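Local coordinates for protein GH18 chiitnase (PDB 6K7Z) that hydrolyses chitin as an endo-acting chitinase of glycoside hydrolase family 18, at residues I181-V186 against K218-F223; D113-D118 against S153-P158. One frame throughout, in Å; residues are numbered along the deposited sequence.

Overall arrangement
Both interactions join neighbouring parallel strands of the same curled sheet, the inner wall of a TIM barrel. Interaction 2 comes first along the chain, pairing strand 111-115 with 151-154 across helix 130-144. Interaction 1 follows, pairing strand 183-187 with 219-224 across helix 198-209. Strands 151-154 and 183-187 are neighbours, so the four strands run consecutively round the wall, and the two centres lie about 9 Å apart. They touch through probable backbone hydrogen bonds between H154 and both W183 and N185, and a weak bond from the N185 side-chain amide to the D113 carboxylate. Interaction 1 is barrel-wall packing; interaction 2 holds the end of the family 18 signature, where TIM barrels place the active site.

Interaction 1 (I181-V186 against K218-F223); sequences IDWLNV and KVIAGF
The beta-alpha-beta unit of strand 183-187, helix 198-209 and strand 219-224 closes here as two parallel barrel strands, L184 pairing with V219, N185 with I220 and V186 with A221. L184 N bonds to K218 O (2.8 Å), I220 N to L184 O (2.8 Å) and V186 N to I220 O (2.9 Å); the G222 N to V186 O bond is weak. Before the strands pair, K218 lays its aliphatic chain along the backbone of 181-182: CG packs on D182 O (3.3 Å), and the chain, bent at chi2 (-149°), then runs on past D182 O to bring NZ to I181 O (2.8 Å). NZ also bonds G178 O, while the D182 carboxylate turns to R142. An alanine in place of K218 would probably leave I181 O and G178 O without this donor and open a gap beside D182 O. On the face shared with N185, I220 CG1 meets W183 CD1 obliquely (3.7 Å). The indole reaches it with CG between its own backbone N and carbonyl carbon (chi1 58°). On the other face V186 CG2 packs on V219 CG1 (3.7 Å). Two adjacent parallel strands joined through one helix, a beta-alpha-beta crossover, are the repeating element of the TIM barrel.

Interaction 2 (D113-D118 against S153-P158); sequences DIDYED and SHAPQP
The imidazole of H154 carries I114 over one face: CD1 sits 3.9 Å from the ring centroid, 30° off the normal, a CH-pi contact, and CB lies above the ring plane, offset toward its rim. The ring nitrogens have partners beyond these segments, ND1 bonding Y170 OH and NE2 bonding T138 OG1, which would fix the rotation of the ring. The second flat group, the Y116 phenol, has D118 N over one face, toward the rim, and its OH bonds Y128. Residues 113-117 form the end of the DxxDxDxE signature of family 18 chitinases, at the C-terminal end of a TIM-barrel strand; in relatives the final glutamate, here E117, is the proton donor. On the face opposite I114 and H154, S153 OG donates to D113 OD1 (2.6 Å) through the anti lone pair of that oxygen. With CG anti to its backbone N (chi1 177°), the D113 carboxylate turns OD1 to S153, while OD2 is bonded by Y7 and S75; both oxygens of this buried group are thus bonded. I114 N bonds S153 O (2.7 Å), while A155 N reaches I114 O weakly. The methyl of A155 packs against D115 OD1 (3.8 Å); past this point the chains diverge and waters bridge them. Q157 comes across E117 at about a right angle, its OE1 bonding N191. One water joins Y116 O and A155 O to Q157 NE2, and another is held between E117 O (2.9 Å) and Q157 NE2 (3.1 Å).

Interaction 1 (I181-V186 against K218-F223)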
# COMPACT_ATOMS: atom_id res chain seq x y z
N ILE A 181 -11.04 -6.70 1.41
CA ILE A 181 -9.72 -6.08 1.47
C ILE A 181 -9.05 -6.51 2.77
O ILE A 181 -9.68 -6.47 3.84
CB ILE A 181 -9.84 -4.54 1.40
CG1 ILE A 181 -10.40 -4.12 0.05
CG2 ILE A 181 -8.50 -3.86 1.74
CD1 ILE A 181 -10.73 -2.63 -0.04
N ASP A 182 -7.79 -6.91 2.69
CA ASP A 182 -7.12 -7.34 3.91
C ASP A 182 -6.73 -6.17 4.80
O ASP A 182 -6.93 -6.23 6.02
CB ASP A 182 -5.90 -8.20 3.56
CG ASP A 182 -6.30 -9.53 2.95
OD1 ASP A 182 -6.64 -10.45 3.72
OD2 ASP A 182 -6.29 -9.64 1.73
N TRP A 183 -6.19 -5.09 4.23
CA TRP A 183 -5.90 -3.91 5.03
C TRP A 183 -5.63 -2.73 4.11
O TRP A 183 -5.46 -2.88 2.90
CB TRP A 183 -4.71 -4.12 5.98
CG TRP A 183 -3.44 -4.50 5.29
CD1 TRP A 183 -2.55 -3.66 4.67
CD2 TRP A 183 -2.89 -5.82 5.18
NE1 TRP A 183 -1.50 -4.38 4.17
CE2 TRP A 183 -1.68 -5.70 4.47
CE3 TRP A 183 -3.30 -7.08 5.62
CZ2 TRP A 183 -0.88 -6.80 4.18
CZ3 TRP A 183 -2.50 -8.17 5.33
CH2 TRP A 183 -1.31 -8.03 4.61
N LEU A 184 -5.59 -1.55 4.72
CA LEU A 184 -5.29 -0.29 4.05
C LEU A 184 -3.95 0.22 4.55
O LEU A 184 -3.76 0.34 5.77
CB LEU A 184 -6.36 0.76 4.34
CG LEU A 184 -7.81 0.44 4.01
CD1 LEU A 184 -8.70 1.63 4.42
CD2 LEU A 184 -7.96 0.11 2.52
N ASN A 185 -3.04 0.52 3.63
CA ASN A 185 -1.77 1.17 3.99
C ASN A 185 -2.00 2.68 3.88
O ASN A 185 -1.81 3.27 2.82
CB ASN A 185 -0.65 0.73 3.06
CG ASN A 185 -0.35 -0.77 3.16
OD1 ASN A 185 -0.19 -1.31 4.25
ND2 ASN A 185 -0.26 -1.43 2.01
N VAL A 186 -2.43 3.31 4.98
CA VAL A 186 -2.77 4.73 4.94
C VAL A 186 -1.48 5.56 4.90
O VAL A 186 -0.62 5.42 5.78
CB VAL A 186 -3.64 5.14 6.13
CG1 VAL A 186 -4.04 6.61 6.01
CG2 VAL A 186 -4.88 4.24 6.24
N LYS A 218 -7.41 -3.80 10.10
CA LYS A 218 -7.43 -3.50 8.68
C LYS A 218 -6.90 -2.12 8.33
O LYS A 218 -6.96 -1.72 7.17
CB LYS A 218 -8.85 -3.66 8.13
CG LYS A 218 -9.27 -5.14 8.05
CD LYS A 218 -10.24 -5.41 6.91
CE LYS A 218 -10.53 -6.90 6.82
NZ LYS A 218 -11.57 -7.19 5.78
N VAL A 219 -6.37 -1.37 9.30
CA VAL A 219 -5.85 -0.04 9.02
C VAL A 219 -4.41 0.02 9.52
O VAL A 219 -4.15 -0.16 10.72
CB VAL A 219 -6.70 1.06 9.66
CG1 VAL A 219 -6.21 2.44 9.20
CG2 VAL A 219 -8.20 0.87 9.30
N ILE A 220 -3.48 0.26 8.59
CA ILE A 220 -2.05 0.35 8.88
C ILE A 220 -1.63 1.80 8.71
O ILE A 220 -1.96 2.44 7.70
CB ILE A 220 -1.23 -0.55 7.93
CG1 ILE A 220 -1.83 -1.95 7.82
CG2 ILE A 220 0.23 -0.59 8.34
CD1 ILE A 220 -1.79 -2.74 9.10
N ALA A 221 -0.88 2.33 9.68
CA ALA A 221 -0.44 3.72 9.63
C ALA A 221 0.92 3.80 8.95
O ALA A 221 1.88 3.18 9.41
CB ALA A 221 -0.39 4.32 11.03
N GLY A 222 1.01 4.56 7.86
CA GLY A 222 2.21 4.60 7.02
C GLY A 222 2.97 5.91 7.17
O GLY A 222 2.36 6.98 7.26
N PHE A 223 4.30 5.81 7.17
CA PHE A 223 5.17 6.96 7.43
C PHE A 223 6.42 6.90 6.55
O PHE A 223 6.84 5.81 6.15
CB PHE A 223 5.60 7.00 8.90
CG PHE A 223 4.46 7.17 9.84
CD1 PHE A 223 3.94 8.43 10.08
CD2 PHE A 223 3.87 6.07 10.45
CE1 PHE A 223 2.86 8.58 10.93
CE2 PHE A 223 2.79 6.23 11.30
CZ PHE A 223 2.29 7.48 11.54

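Interaction 2 (D113-D118 against S153-P158)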
# COMPACT_ATOMS: atom_id res chain seq x y z
N ASP A 113 -0.89 -5.16 -3.78
CA ASP A 113 -1.17 -3.89 -3.12
C ASP A 113 -1.62 -2.91 -4.19
O ASP A 113 -0.93 -2.73 -5.20
CB ASP A 113 0.09 -3.38 -2.42
CG ASP A 113 -0.11 -2.03 -1.77
OD1 ASP A 113 -0.89 -1.91 -0.80
OD2 ASP A 113 0.57 -1.06 -2.20
N ILE A 114 -2.78 -2.30 -4.00
CA ILE A 114 -3.35 -1.39 -4.98
C ILE A 114 -3.00 0.01 -4.49
O ILE A 114 -3.67 0.56 -3.62
CB ILE A 114 -4.86 -1.59 -5.15
CG1 ILE A 114 -5.11 -2.97 -5.77
CG2 ILE A 114 -5.45 -0.48 -6.01
CD1 ILE A 114 -6.54 -3.41 -5.65
N ASP A 115 -1.92 0.57 -5.04
CA ASP A 115 -1.45 1.89 -4.62
C ASP A 115 -2.05 2.92 -5.57
O ASP A 115 -1.40 3.43 -6.49
CB ASP A 115 0.07 1.92 -4.60
CG ASP A 115 0.63 3.22 -4.04
OD1 ASP A 115 -0.16 4.12 -3.68
OD2 ASP A 115 1.87 3.34 -3.94
N TYR A 116 -3.31 3.25 -5.33
CA TYR A 116 -4.11 4.10 -6.20
C TYR A 116 -4.11 5.53 -5.67
O TYR A 116 -4.52 5.77 -4.53
CB TYR A 116 -5.53 3.55 -6.27
CG TYR A 116 -6.51 4.35 -7.08
CD1 TYR A 116 -6.68 4.11 -8.43
CD2 TYR A 116 -7.31 5.33 -6.48
CE1 TYR A 116 -7.59 4.82 -9.18
CE2 TYR A 116 -8.24 6.05 -7.23
CZ TYR A 116 -8.38 5.79 -8.58
OH TYR A 116 -9.29 6.48 -9.34
N GLU A 117 -3.67 6.48 -6.51
CA GLU A 117 -3.49 7.87 -6.09
C GLU A 117 -4.22 8.86 -7.00
O GLU A 117 -3.91 10.06 -6.98
CB GLU A 117 -2.00 8.20 -6.00
CG GLU A 117 -1.15 7.09 -5.35
CD GLU A 117 0.18 7.59 -4.76
OE1 GLU A 117 0.58 8.72 -5.09
OE2 GLU A 117 0.82 6.86 -3.97
N ASP A 118 -5.18 8.41 -7.81
CA ASP A 118 -5.84 9.28 -8.78
C ASP A 118 -6.99 10.01 -8.10
O ASP A 118 -8.18 9.70 -8.25
CB ASP A 118 -6.32 8.48 -9.99
CG ASP A 118 -6.86 9.38 -11.10
OD1 ASP A 118 -6.67 10.61 -11.03
OD2 ASP A 118 -7.47 8.84 -12.04
N SER A 153 -4.29 -5.55 -0.59
CA SER A 153 -4.29 -4.31 0.17
C SER A 153 -4.48 -3.14 -0.78
O SER A 153 -4.35 -3.28 -2.00
CB SER A 153 -2.98 -4.16 0.96
OG SER A 153 -1.85 -4.15 0.12
N HIS A 154 -4.85 -1.99 -0.21
CA HIS A 154 -4.86 -0.70 -0.89
C HIS A 154 -4.02 0.26 -0.07
O HIS A 154 -3.75 0.01 1.10
CB HIS A 154 -6.28 -0.11 -1.03
CG HIS A 154 -7.19 -0.89 -1.92
ND1 HIS A 154 -7.76 -0.34 -3.05
CD2 HIS A 154 -7.66 -2.15 -1.83
CE1 HIS A 154 -8.54 -1.24 -3.62
NE2 HIS A 154 -8.49 -2.35 -2.91
N ALA A 155 -3.63 1.39 -0.67
CA ALA A 155 -2.75 2.36 -0.01
C ALA A 155 -3.33 3.77 -0.11
O ALA A 155 -2.73 4.66 -0.74
CB ALA A 155 -1.34 2.31 -0.60
N PRO A 156 -4.47 4.01 0.52
CA PRO A 156 -5.13 5.31 0.38
C PRO A 156 -4.43 6.41 1.18
O PRO A 156 -3.71 6.17 2.15
CB PRO A 156 -6.53 5.06 0.95
CG PRO A 156 -6.31 3.98 1.95
CD PRO A 156 -5.27 3.09 1.34
N GLN A 157 -4.66 7.61 0.74
CA GLN A 157 -4.27 8.80 1.48
C GLN A 157 -5.42 9.26 2.37
O GLN A 157 -6.58 8.91 2.13
CB GLN A 157 -3.87 9.89 0.50
CG GLN A 157 -2.63 9.49 -0.29
CD GLN A 157 -2.44 10.32 -1.53
OE1 GLN A 157 -2.15 11.52 -1.46
NE2 GLN A 157 -2.60 9.69 -2.69
N PRO A 158 -5.12 10.00 3.44
CA PRO A 158 -6.13 10.30 4.46
C PRO A 158 -7.39 10.94 3.88
O PRO A 158 -8.49 10.58 4.31
CB PRO A 158 -5.40 11.24 5.42
CG PRO A 158 -3.98 10.77 5.36
CD PRO A 158 -3.76 10.37 3.90
O HOH W 1 -3.26 6.80 -2.29
O HOH W 2 -4.92 3.49 -2.75
O HOH W 3 -2.40 11.59 -5.10